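Local coordinates for FAD:protein FMN transferase (Vibrio cholerae, PDB 6NXI) that probably transfers the FMN moiety of FAD onto a threonine hydroxyl of a target flavoprotein, using magnesium and releasing AMP, at residues G100-L105 and A128-E133; E133-E138 and L149-S154; N176-V179 and E184-L187; A200-K203 and R209-Q212. All coordinates share one frame; numbering follows the deposited sequence.

Interaction 1. Residues G100-L105 and A128-E133; sequences GPLVNL and AITGIE. With FAD (flavin-adenine dinucleotide), chain B.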
# COMPACT_ATOMS: atom_id res chain seq x y z
N GLY A 100 -8.84 3.00 -10.98
CA GLY A 100 -9.43 4.25 -10.49
C GLY A 100 -10.94 4.37 -10.73
O GLY A 100 -11.68 4.63 -9.79
N PRO A 101 -11.42 4.29 -11.98
CA PRO A 101 -12.85 4.46 -12.26
C PRO A 101 -13.73 3.50 -11.46
O PRO A 101 -14.84 3.92 -11.12
CB PRO A 101 -12.94 4.25 -13.80
CG PRO A 101 -11.54 4.62 -14.29
CD PRO A 101 -10.66 4.04 -13.20
N LEU A 102 -13.24 2.28 -11.20
CA LEU A 102 -14.01 1.24 -10.45
C LEU A 102 -13.94 1.52 -8.96
O LEU A 102 -14.97 1.45 -8.28
CB LEU A 102 -13.44 -0.13 -10.81
CG LEU A 102 -13.54 -0.50 -12.30
CD1 LEU A 102 -12.59 -1.60 -12.65
CD2 LEU A 102 -14.95 -0.94 -12.63
N VAL A 103 -12.77 1.89 -8.46
CA VAL A 103 -12.66 2.28 -7.02
C VAL A 103 -13.65 3.42 -6.75
O VAL A 103 -14.37 3.44 -5.75
CB VAL A 103 -11.22 2.71 -6.72
CG1 VAL A 103 -11.09 3.36 -5.36
CG2 VAL A 103 -10.25 1.54 -6.88
N ASN A 104 -13.70 4.39 -7.66
CA ASN A 104 -14.56 5.57 -7.52
C ASN A 104 -16.02 5.12 -7.63
O ASN A 104 -16.81 5.54 -6.77
CB ASN A 104 -14.21 6.62 -8.55
CG ASN A 104 -12.82 7.22 -8.36
OD1 ASN A 104 -12.13 6.90 -7.40
ND2 ASN A 104 -12.37 7.97 -9.36
N LEU A 105 -16.35 4.27 -8.59
CA LEU A 105 -17.75 3.77 -8.75
C LEU A 105 -18.26 3.16 -7.45
O LEU A 105 -19.44 3.38 -7.09
CB LEU A 105 -17.79 2.77 -9.91
CG LEU A 105 -19.16 2.18 -10.20
CD1 LEU A 105 -20.10 3.21 -10.81
CD2 LEU A 105 -19.04 0.97 -11.11
N ALA A 128 -14.65 -0.55 -19.11
CA ALA A 128 -14.16 -0.30 -20.48
C ALA A 128 -13.05 0.74 -20.46
O ALA A 128 -12.34 0.82 -21.48
CB ALA A 128 -15.29 0.12 -21.38
N ILE A 129 -12.95 1.57 -19.42
CA ILE A 129 -11.93 2.65 -19.33
C ILE A 129 -10.89 2.29 -18.26
O ILE A 129 -10.27 3.19 -17.77
CB ILE A 129 -12.58 4.02 -19.08
CG1 ILE A 129 -13.41 4.04 -17.79
CG2 ILE A 129 -13.41 4.44 -20.28
CD1 ILE A 129 -13.80 5.41 -17.29
N THR A 130 -10.71 1.01 -17.96
CA THR A 130 -9.64 0.50 -17.06
C THR A 130 -8.76 -0.49 -17.83
O THR A 130 -9.19 -1.08 -18.83
CB THR A 130 -10.24 -0.14 -15.80
OG1 THR A 130 -10.81 -1.37 -16.25
CG2 THR A 130 -11.25 0.76 -15.15
N GLY A 131 -7.51 -0.63 -17.41
CA GLY A 131 -6.60 -1.65 -17.92
C GLY A 131 -5.21 -1.09 -18.03
O GLY A 131 -5.05 0.01 -18.61
N ILE A 132 -4.27 -1.79 -17.40
CA ILE A 132 -2.84 -1.41 -17.32
C ILE A 132 -2.29 -1.20 -18.74
O ILE A 132 -1.34 -0.43 -18.86
CB ILE A 132 -2.06 -2.48 -16.53
CG1 ILE A 132 -0.72 -1.94 -16.02
CG2 ILE A 132 -1.89 -3.75 -17.34
CD1 ILE A 132 -0.83 -0.96 -14.90
N GLU A 133 -2.82 -1.93 -19.71
CA GLU A 133 -2.30 -1.91 -21.11
C GLU A 133 -2.42 -0.50 -21.67
O GLU A 133 -1.67 -0.18 -22.65
CB GLU A 133 -3.02 -2.94 -21.98
CG GLU A 133 -4.50 -2.65 -22.20
CD GLU A 133 -5.49 -3.05 -21.10
OE1 GLU A 133 -5.04 -3.65 -20.06
OE2 GLU A 133 -6.76 -2.87 -21.36
PA FAD B . -4.37 -1.14 0.11
O1A FAD B . -4.96 -2.45 0.48
O2A FAD B . -2.91 -0.93 0.25
O5B FAD B . -4.79 -0.75 -1.38
C5B FAD B . -6.21 -0.55 -1.58
C4B FAD B . -6.49 0.72 -2.35
O4B FAD B . -5.88 0.70 -3.66
C3B FAD B . -7.98 0.93 -2.57
O3B FAD B . -8.52 1.73 -1.51
C2B FAD B . -8.03 1.61 -3.95
O2B FAD B . -7.79 3.00 -3.84
C1B FAD B . -6.87 0.94 -4.66
N9A FAD B . -7.15 -0.32 -5.31
C8A FAD B . -8.25 -1.18 -5.13
N7A FAD B . -8.10 -2.30 -5.79
C5A FAD B . -6.91 -2.19 -6.48
C6A FAD B . -6.25 -3.06 -7.37
N6A FAD B . -6.68 -4.29 -7.68
N1A FAD B . -5.05 -2.65 -7.82
C2A FAD B . -4.61 -1.42 -7.49
N3A FAD B . -5.14 -0.52 -6.66
C4A FAD B . -6.31 -0.98 -6.19
N1 FAD B . -7.97 9.27 1.58
C2 FAD B . -8.80 10.33 1.87
O2 FAD B . -9.93 10.12 2.37
N3 FAD B . -8.43 11.62 1.64
C4 FAD B . -7.22 11.94 1.10
O4 FAD B . -6.92 13.11 0.88
C4X FAD B . -6.32 10.87 0.77
N5 FAD B . -5.15 11.15 0.23
C5X FAD B . -4.32 10.10 -0.09
C6 FAD B . -3.07 10.38 -0.68
C7 FAD B . -2.18 9.39 -1.03
C7M FAD B . -0.85 9.76 -1.66
C8 FAD B . -2.52 8.04 -0.76
C8M FAD B . -1.60 6.91 -1.12
C9 FAD B . -3.76 7.75 -0.17
C9A FAD B . -4.67 8.76 0.19
N10 FAD B . -5.92 8.50 0.75
C10 FAD B . -6.79 9.54 1.06
C1' FAD B . -6.30 7.12 1.11
C2' FAD B . -6.73 6.27 -0.03
O2' FAD B . -7.92 6.79 -0.62
C3' FAD B . -7.01 4.85 0.47
O3' FAD B . -8.07 4.80 1.39
C4' FAD B . -5.84 4.20 1.20
O4' FAD B . -4.63 4.54 0.53
C5' FAD B . -6.03 2.71 1.35
O5' FAD B . -4.79 2.15 1.85
P FAD B . -4.77 0.66 2.38
O1P FAD B . -5.92 0.38 3.24
O2P FAD B . -3.34 0.50 2.82
O3P FAD B . -5.08 -0.06 1.00
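Helix 100-105 presents its first turn, through Pro101 and Leu102, to the loop that follows helix 120-127, with the CA atoms of Pro101 and Thr130 7.0 Å apart and no hydrogen bond between the two segments. This is helix-to-loop packing on the adenosine side of the FAD pocket, and it illustrates how a short helix can be fitted by apolar contacts on one flank while it faces a cofactor with another. Two methyl groups do most of the touching. CD1 of Ile129 reaches the proline ring and lies 3.8 Å from Pro101 CB, the two side chains meeting at a slant. Thr130 runs past the same ring in the opposite direction, its CG2 3.9 Å from Pro101 CD, and also meets Leu102, whose CD1 stands 3.7 Å from Thr130 CG2, the leucine running roughly perpendicular to the threonine. The threonine torsion sorts the two branches: with chi1 at 72°, OG1 sits between the backbone N and the carbonyl carbon and bonds back to Arg127 O, leaving CG2 for the helix. The loop is also held by Gly131 N, which bonds to Thr98 OG1, while Pro101 O accepts from Arg126 NH1. One residue further along the helix, Val103 turns to the cofactor, its CG1 lying 3.7 Å from O2B of the FAD ribose.

Interaction 2. Residues E133-E138 and L149-S154; sequences EHLTIE and LYVDLS. With FAD (flavin-adenine dinucleotide), chain B.
The segment 149-154 forms one wall of the FAD pocket, and its beginning is packed against the start of strand 135-138, the edge strand of a small antiparallel sheet. Leu149 carries the join by dividing its two methyl groups between neighbouring residues. CD1 lies 3.5 Å from His134 CB and reaches the imidazole obliquely, whereas CD2 lies 4.1 Å from Leu135 CB. The histidine ring has Glu133 CG over the centre of one face, and its ND1 bonds to Asp145 OD1, which would limit its rotation. With CG anti to the backbone N (chi1 -180°), Leu135 carries its CD2 to Val151 CG2, 4.2 Å away, the two side chains crossing nearly at right angles. Phe62 and Val81, from two helices, also touch Leu135.

Beyond this apolar end the segment turns polar. Asp152 OD1 takes two bonds from Ser154: the hydroxyl OG donates to its syn lone pair at 2.7 Å, and the backbone N reaches OD1 from 37° above the carboxylate plane. The pair of bonds would restrain the carboxylate and so place its other oxygen, OD2, which accepts a 2.7 Å hydrogen bond from the ribose hydroxyl O2B of FAD. Ser154 O accepts from the ribityl hydroxyl O4' at 2.9 Å. The bond from Ser154 N closes an Asx turn, here serving as part of the wall of a dinucleotide-binding site.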
# COMPACT_ATOMS: atom_id res chain seq x y z
N GLU A 133 -2.82 -1.93 -19.71
CA GLU A 133 -2.30 -1.91 -21.11
C GLU A 133 -2.42 -0.50 -21.67
O GLU A 133 -1.67 -0.18 -22.65
CB GLU A 133 -3.02 -2.94 -21.98
CG GLU A 133 -4.50 -2.65 -22.20
CD GLU A 133 -5.49 -3.05 -21.10
OE1 GLU A 133 -5.04 -3.65 -20.06
OE2 GLU A 133 -6.76 -2.87 -21.36
N HIS A 134 -3.32 0.32 -21.11
CA HIS A 134 -3.63 1.69 -21.59
C HIS A 134 -2.57 2.70 -21.14
O HIS A 134 -2.58 3.84 -21.66
CB HIS A 134 -5.02 2.17 -21.19
CG HIS A 134 -6.14 1.36 -21.73
ND1 HIS A 134 -6.47 1.32 -23.10
CD2 HIS A 134 -7.05 0.60 -21.09
CE1 HIS A 134 -7.52 0.55 -23.26
NE2 HIS A 134 -7.92 0.11 -22.03
N LEU A 135 -1.71 2.31 -20.20
CA LEU A 135 -0.75 3.20 -19.52
C LEU A 135 0.65 2.82 -19.99
O LEU A 135 1.01 1.64 -19.85
CB LEU A 135 -0.88 3.02 -18.00
CG LEU A 135 0.05 3.88 -17.14
CD1 LEU A 135 -0.22 5.37 -17.33
CD2 LEU A 135 -0.09 3.52 -15.68
N THR A 136 1.43 3.79 -20.46
CA THR A 136 2.85 3.53 -20.81
C THR A 136 3.75 4.61 -20.20
O THR A 136 3.32 5.78 -20.00
CB THR A 136 3.00 3.34 -22.33
OG1 THR A 136 2.35 4.41 -22.99
CG2 THR A 136 2.37 2.05 -22.82
N ILE A 137 5.00 4.19 -19.96
CA ILE A 137 6.09 5.09 -19.49
C ILE A 137 7.06 5.31 -20.65
O ILE A 137 7.45 4.33 -21.32
CB ILE A 137 6.79 4.50 -18.27
CG1 ILE A 137 5.82 4.40 -17.09
CG2 ILE A 137 8.02 5.31 -17.95
CD1 ILE A 137 6.44 3.83 -15.84
N GLU A 138 7.35 6.58 -20.91
CA GLU A 138 8.33 6.99 -21.95
C GLU A 138 9.22 8.07 -21.30
O GLU A 138 8.72 9.21 -21.10
CB GLU A 138 7.64 7.52 -23.22
CG GLU A 138 6.90 6.46 -24.02
CD GLU A 138 6.35 6.98 -25.34
OE1 GLU A 138 7.12 7.00 -26.31
OE2 GLU A 138 5.16 7.40 -25.37
N LEU A 149 -8.80 7.44 -18.76
CA LEU A 149 -7.97 6.58 -17.87
C LEU A 149 -7.80 7.35 -16.57
O LEU A 149 -7.56 8.55 -16.63
CB LEU A 149 -6.60 6.24 -18.47
CG LEU A 149 -5.95 4.97 -17.90
CD1 LEU A 149 -6.59 3.73 -18.48
CD2 LEU A 149 -4.48 4.96 -18.17
N TYR A 150 -7.96 6.68 -15.43
CA TYR A 150 -7.84 7.34 -14.11
C TYR A 150 -6.97 6.44 -13.24
O TYR A 150 -7.36 5.33 -12.91
CB TYR A 150 -9.23 7.56 -13.52
CG TYR A 150 -9.33 8.37 -12.25
CD1 TYR A 150 -8.79 7.93 -11.05
CD2 TYR A 150 -9.99 9.60 -12.23
CE1 TYR A 150 -8.87 8.69 -9.91
CE2 TYR A 150 -10.07 10.37 -11.08
CZ TYR A 150 -9.54 9.90 -9.89
OH TYR A 150 -9.64 10.70 -8.78
N VAL A 151 -5.75 6.89 -12.96
CA VAL A 151 -4.74 6.10 -12.19
C VAL A 151 -4.92 6.49 -10.73
O VAL A 151 -5.04 7.69 -10.41
CB VAL A 151 -3.31 6.42 -12.68
CG1 VAL A 151 -2.29 5.79 -11.80
CG2 VAL A 151 -3.11 5.99 -14.13
N ASP A 152 -4.93 5.47 -9.88
CA ASP A 152 -5.08 5.56 -8.42
C ASP A 152 -3.84 4.91 -7.80
O ASP A 152 -3.58 3.74 -8.11
CB ASP A 152 -6.33 4.79 -8.06
CG ASP A 152 -6.62 4.69 -6.57
OD1 ASP A 152 -5.84 5.19 -5.78
OD2 ASP A 152 -7.68 4.13 -6.25
N LEU A 153 -3.03 5.67 -7.07
CA LEU A 153 -1.84 5.09 -6.43
C LEU A 153 -2.07 4.87 -4.94
O LEU A 153 -1.10 4.70 -4.23
CB LEU A 153 -0.62 5.98 -6.69
CG LEU A 153 -0.32 6.20 -8.18
CD1 LEU A 153 0.82 7.18 -8.37
CD2 LEU A 153 -0.03 4.88 -8.85
N SER A 154 -3.32 4.73 -4.52
CA SER A 154 -3.66 4.53 -3.08
C SER A 154 -2.98 3.30 -2.51
O SER A 154 -2.76 3.23 -1.27
CB SER A 154 -5.17 4.43 -2.94
OG SER A 154 -5.74 5.71 -3.17
PA FAD B . -4.37 -1.14 0.11
O1A FAD B . -4.96 -2.45 0.48
O2A FAD B . -2.91 -0.93 0.25
O5B FAD B . -4.79 -0.75 -1.38
C5B FAD B . -6.21 -0.55 -1.58
C4B FAD B . -6.49 0.72 -2.35
O4B FAD B . -5.88 0.70 -3.66
C3B FAD B . -7.98 0.93 -2.57
O3B FAD B . -8.52 1.73 -1.51
C2B FAD B . -8.03 1.61 -3.95
O2B FAD B . -7.79 3.00 -3.84
C1B FAD B . -6.87 0.94 -4.66
N9A FAD B . -7.15 -0.32 -5.31
C8A FAD B . -8.25 -1.18 -5.13
N7A FAD B . -8.10 -2.30 -5.79
C5A FAD B . -6.91 -2.19 -6.48
C6A FAD B . -6.25 -3.06 -7.37
N6A FAD B . -6.68 -4.29 -7.68
N1A FAD B . -5.05 -2.65 -7.82
C2A FAD B . -4.61 -1.42 -7.49
N3A FAD B . -5.14 -0.52 -6.66
C4A FAD B . -6.31 -0.98 -6.19
N1 FAD B . -7.97 9.27 1.58
C2 FAD B . -8.80 10.33 1.87
O2 FAD B . -9.93 10.12 2.37
N3 FAD B . -8.43 11.62 1.64
C4 FAD B . -7.22 11.94 1.10
O4 FAD B . -6.92 13.11 0.88
C4X FAD B . -6.32 10.87 0.77
N5 FAD B . -5.15 11.15 0.23
C5X FAD B . -4.32 10.10 -0.09
C6 FAD B . -3.07 10.38 -0.68
C7 FAD B . -2.18 9.39 -1.03
C7M FAD B . -0.85 9.76 -1.66
C8 FAD B . -2.52 8.04 -0.76
C8M FAD B . -1.60 6.91 -1.12
C9 FAD B . -3.76 7.75 -0.17
C9A FAD B . -4.67 8.76 0.19
N10 FAD B . -5.92 8.50 0.75
C10 FAD B . -6.79 9.54 1.06
C1' FAD B . -6.30 7.12 1.11
C2' FAD B . -6.73 6.27 -0.03
O2' FAD B . -7.92 6.79 -0.62
C3' FAD B . -7.01 4.85 0.47
O3' FAD B . -8.07 4.80 1.39
C4' FAD B . -5.84 4.20 1.20
O4' FAD B . -4.63 4.54 0.53
C5' FAD B . -6.03 2.71 1.35
O5' FAD B . -4.79 2.15 1.85
P FAD B . -4.77 0.66 2.38
O1P FAD B . -5.92 0.38 3.24
O2P FAD B . -3.34 0.50 2.82
O3P FAD B . -5.08 -0.06 1.00

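Interaction 3. Residues N176-V179 and E184-L187; sequences NYMV and EIRL. With MG (magnesium ion), chain D.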
# COMPACT_ATOMS: atom_id res chain seq x y z
N ASN A 176 17.99 4.02 14.32
CA ASN A 176 17.01 3.22 15.09
C ASN A 176 15.65 3.89 14.97
O ASN A 176 15.39 4.92 15.61
CB ASN A 176 17.43 3.07 16.54
CG ASN A 176 18.83 2.52 16.66
OD1 ASN A 176 19.02 1.32 16.56
ND2 ASN A 176 19.81 3.39 16.84
N TYR A 177 14.75 3.32 14.18
CA TYR A 177 13.44 3.98 13.97
C TYR A 177 12.37 2.97 13.58
O TYR A 177 12.66 1.91 13.00
CB TYR A 177 13.53 5.06 12.88
CG TYR A 177 13.98 4.60 11.51
CD1 TYR A 177 13.12 3.95 10.65
CD2 TYR A 177 15.27 4.82 11.05
CE1 TYR A 177 13.53 3.47 9.42
CE2 TYR A 177 15.67 4.41 9.79
CZ TYR A 177 14.80 3.69 8.99
OH TYR A 177 15.14 3.22 7.75
N MET A 178 11.16 3.46 13.73
CA MET A 178 9.92 2.84 13.17
C MET A 178 9.16 3.95 12.48
O MET A 178 8.88 4.96 13.15
CB MET A 178 9.02 2.23 14.23
CG MET A 178 7.65 1.88 13.65
SD MET A 178 6.48 1.42 14.94
CE MET A 178 7.29 -0.08 15.47
N VAL A 179 8.93 3.84 11.17
CA VAL A 179 8.08 4.78 10.41
C VAL A 179 6.78 4.05 10.10
O VAL A 179 6.88 2.98 9.49
CB VAL A 179 8.78 5.20 9.12
CG1 VAL A 179 7.87 6.04 8.28
CG2 VAL A 179 10.10 5.91 9.44
N GLU A 184 1.21 0.94 7.28
CA GLU A 184 2.38 0.48 6.50
C GLU A 184 3.62 0.92 7.29
O GLU A 184 3.61 2.07 7.81
CB GLU A 184 2.43 1.14 5.13
CG GLU A 184 1.80 0.28 4.03
CD GLU A 184 0.45 -0.35 4.29
OE1 GLU A 184 -0.55 0.17 3.75
OE2 GLU A 184 0.38 -1.36 5.10
N ILE A 185 4.56 0.00 7.47
CA ILE A 185 5.68 0.19 8.41
C ILE A 185 7.03 -0.03 7.75
O ILE A 185 7.22 -0.94 6.94
CB ILE A 185 5.48 -0.74 9.62
CG1 ILE A 185 4.18 -0.44 10.33
CG2 ILE A 185 6.70 -0.66 10.52
CD1 ILE A 185 3.83 -1.49 11.38
N ARG A 186 8.01 0.73 8.19
CA ARG A 186 9.41 0.38 7.91
C ARG A 186 10.24 0.56 9.18
O ARG A 186 10.06 1.59 9.86
CB ARG A 186 9.97 1.21 6.77
CG ARG A 186 11.37 0.79 6.41
CD ARG A 186 11.69 1.21 4.99
NE ARG A 186 13.12 1.29 4.85
CZ ARG A 186 13.74 1.85 3.83
NH1 ARG A 186 13.05 2.43 2.86
NH2 ARG A 186 15.08 1.85 3.82
N LEU A 187 11.10 -0.41 9.46
CA LEU A 187 11.87 -0.49 10.72
C LEU A 187 13.36 -0.51 10.44
O LEU A 187 13.80 -1.10 9.43
CB LEU A 187 11.54 -1.80 11.41
CG LEU A 187 10.09 -2.14 11.65
CD1 LEU A 187 9.96 -3.53 12.24
CD2 LEU A 187 9.46 -1.06 12.55
MG MG D . -1.57 -0.11 1.73
O HOH W 1 -1.26 1.94 0.59
O HOH W 2 -1.25 -2.64 2.11
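The Tyr177 ring meets the carbonyl of Arg186 with its edge, CD1 lying 3.9 Å from Arg186 O close to the ring plane. The arginine side chain crosses the tyrosine at a slant, the guanidinium turned 57° from the ring plane, and Tyr177 OH is 4.0 Å from Arg186 NE without a bond between them. Their polar ends are held elsewhere: Tyr177 OH pairs with Gln170 OE1, and Arg186 NH1 forms a salt bridge with Asp163.

The backbone that carries these groups is a beta hairpin. Val179 and Arg186 are a hydrogen-bonded antiparallel pair, with N to O distances of 2.8 Å from Val179 N to Arg186 O and from Arg186 N to Val179 O; the first bond is almost straight at 175°. On the other face Met178 and Leu187 lie side by side, Met178 CG 3.6 Å from Leu187 CD2, and Ile185 CG2 touches the same methionine carbon.

At the head of the second strand Glu184 leaves the hairpin, bent at chi2 (47°), and its OE1 binds one of two magnesium ions at 2.3 Å, sharing it with Asp269. OE2 accepts from Thr224 N, which would steady the carboxylate. The hairpin is flanked by strand 17-24 and strand 220-225 in the large antiparallel sheet, with helix 157-171 packed over the face bearing Tyr177 and Arg186.

Interaction 4. Residues A200-K203 and R209-Q212; sequences AIEK and RSVQ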
# COMPACT_ATOMS: atom_id res chain seq x y z
N ALA A 200 2.76 -6.33 15.63
CA ALA A 200 1.76 -7.40 15.86
C ALA A 200 1.08 -7.77 14.55
O ALA A 200 0.70 -6.88 13.78
CB ALA A 200 0.78 -6.93 16.91
N ILE A 201 0.96 -9.07 14.31
CA ILE A 201 0.07 -9.60 13.25
C ILE A 201 -1.25 -10.01 13.91
O ILE A 201 -1.20 -10.82 14.83
CB ILE A 201 0.72 -10.74 12.47
CG1 ILE A 201 2.10 -10.30 11.96
CG2 ILE A 201 -0.25 -11.16 11.36
CD1 ILE A 201 2.50 -10.87 10.64
N GLU A 202 -2.34 -9.41 13.46
CA GLU A 202 -3.71 -9.68 13.97
C GLU A 202 -4.16 -11.00 13.35
O GLU A 202 -4.08 -11.18 12.12
CB GLU A 202 -4.67 -8.52 13.68
CG GLU A 202 -4.34 -7.25 14.44
CD GLU A 202 -4.63 -7.26 15.93
OE1 GLU A 202 -5.49 -8.05 16.38
OE2 GLU A 202 -3.99 -6.47 16.66
N LYS A 203 -4.57 -11.93 14.20
CA LYS A 203 -5.04 -13.26 13.78
C LYS A 203 -6.53 -13.30 14.10
O LYS A 203 -6.93 -12.94 15.19
CB LYS A 203 -4.27 -14.36 14.51
CG LYS A 203 -2.76 -14.27 14.43
CD LYS A 203 -2.21 -14.34 13.02
CE LYS A 203 -0.73 -14.66 13.00
NZ LYS A 203 -0.46 -15.99 13.62
N ARG A 209 -12.21 -13.72 19.71
CA ARG A 209 -11.24 -13.04 20.60
C ARG A 209 -10.12 -12.41 19.75
O ARG A 209 -9.67 -13.08 18.79
CB ARG A 209 -10.60 -14.02 21.59
CG ARG A 209 -11.59 -14.68 22.55
CD ARG A 209 -10.82 -15.63 23.43
NE ARG A 209 -11.64 -16.27 24.44
CZ ARG A 209 -11.19 -17.22 25.26
NH1 ARG A 209 -9.93 -17.61 25.20
NH2 ARG A 209 -12.00 -17.76 26.16
N SER A 210 -9.70 -11.19 20.11
CA SER A 210 -8.54 -10.48 19.50
C SER A 210 -7.28 -11.29 19.79
O SER A 210 -7.01 -11.53 20.99
CB SER A 210 -8.44 -9.06 20.02
OG SER A 210 -7.74 -8.22 19.11
N VAL A 211 -6.57 -11.77 18.76
CA VAL A 211 -5.29 -12.52 18.94
C VAL A 211 -4.22 -11.76 18.17
O VAL A 211 -4.42 -11.52 16.97
CB VAL A 211 -5.35 -13.99 18.48
CG1 VAL A 211 -4.26 -14.81 19.15
CG2 VAL A 211 -6.71 -14.61 18.72
N GLN A 212 -3.17 -11.34 18.86
CA GLN A 212 -1.98 -10.69 18.25
C GLN A 212 -0.80 -11.66 18.33
O GLN A 212 -0.53 -12.20 19.42
CB GLN A 212 -1.65 -9.41 19.02
CG GLN A 212 -2.52 -8.22 18.66
CD GLN A 212 -1.91 -6.93 19.14
OE1 GLN A 212 -1.06 -6.92 20.02
NE2 GLN A 212 -2.31 -5.81 18.54
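Glu202 and Gln212 meet through their side chains, which run alongside each other and point the same way across a non-hydrogen-bonded antiparallel pair. The polar part is one short bond: Gln212 NE2 donates to Glu202 OE2 at 2.6 Å, with an N-H...O angle of 160°. The acceptor lies within 3° of the amide plane, although the carboxylate itself is turned 61° from that plane. Glu202 gets there by folding at chi2, while Gln212 stays extended beyond CG.

Backbone polarity adds Lys203 N to Val211 O, a bond of 2.8 Å, and a CA-H...O contact runs from Gln212 CA to Ile201 O.

Van der Waals contact is slight and lies near the surface. Ala200 CB rests against the glutamine amide, 3.5 Å from Gln212 CD, and Lys203 CB is 4.1 Å from Val211 CB. The lysine then bends away, and its NZ forms salt bridges with Glu306 and Glu213, so its charge is engaged outside the contact. Tyr228 touches both Glu202 and Ser210, while Ile201 and Lys203 pack on Leu295 of strand 294-299. Such cross-strand pairing of side chains and main chain is that of a two-stranded antiparallel beta hairpin.

Overall arrangement
Four contacts in one chain illustrate how chemistry follows position. Interactions 1 and 2 are neighbours, centres about 10 Å apart, sharing Glu133 and touching through Asn104 and Tyr150; both join segments by apolar side chains without a cross-segment hydrogen bond, and both reach the FAD. Interaction 2 is buried, interaction 1 partly so. Interactions 3 and 4 are antiparallel hairpins on the other side of the chain's centre, their strands successive in sequence and their centres about 20 Å apart. Interaction 3 belongs to the large sheet and brings a carboxylate to magnesium, whereas interaction 4 is a surface hairpin marked by a side-chain hydrogen bond and lies away from the metal and cofactor sites.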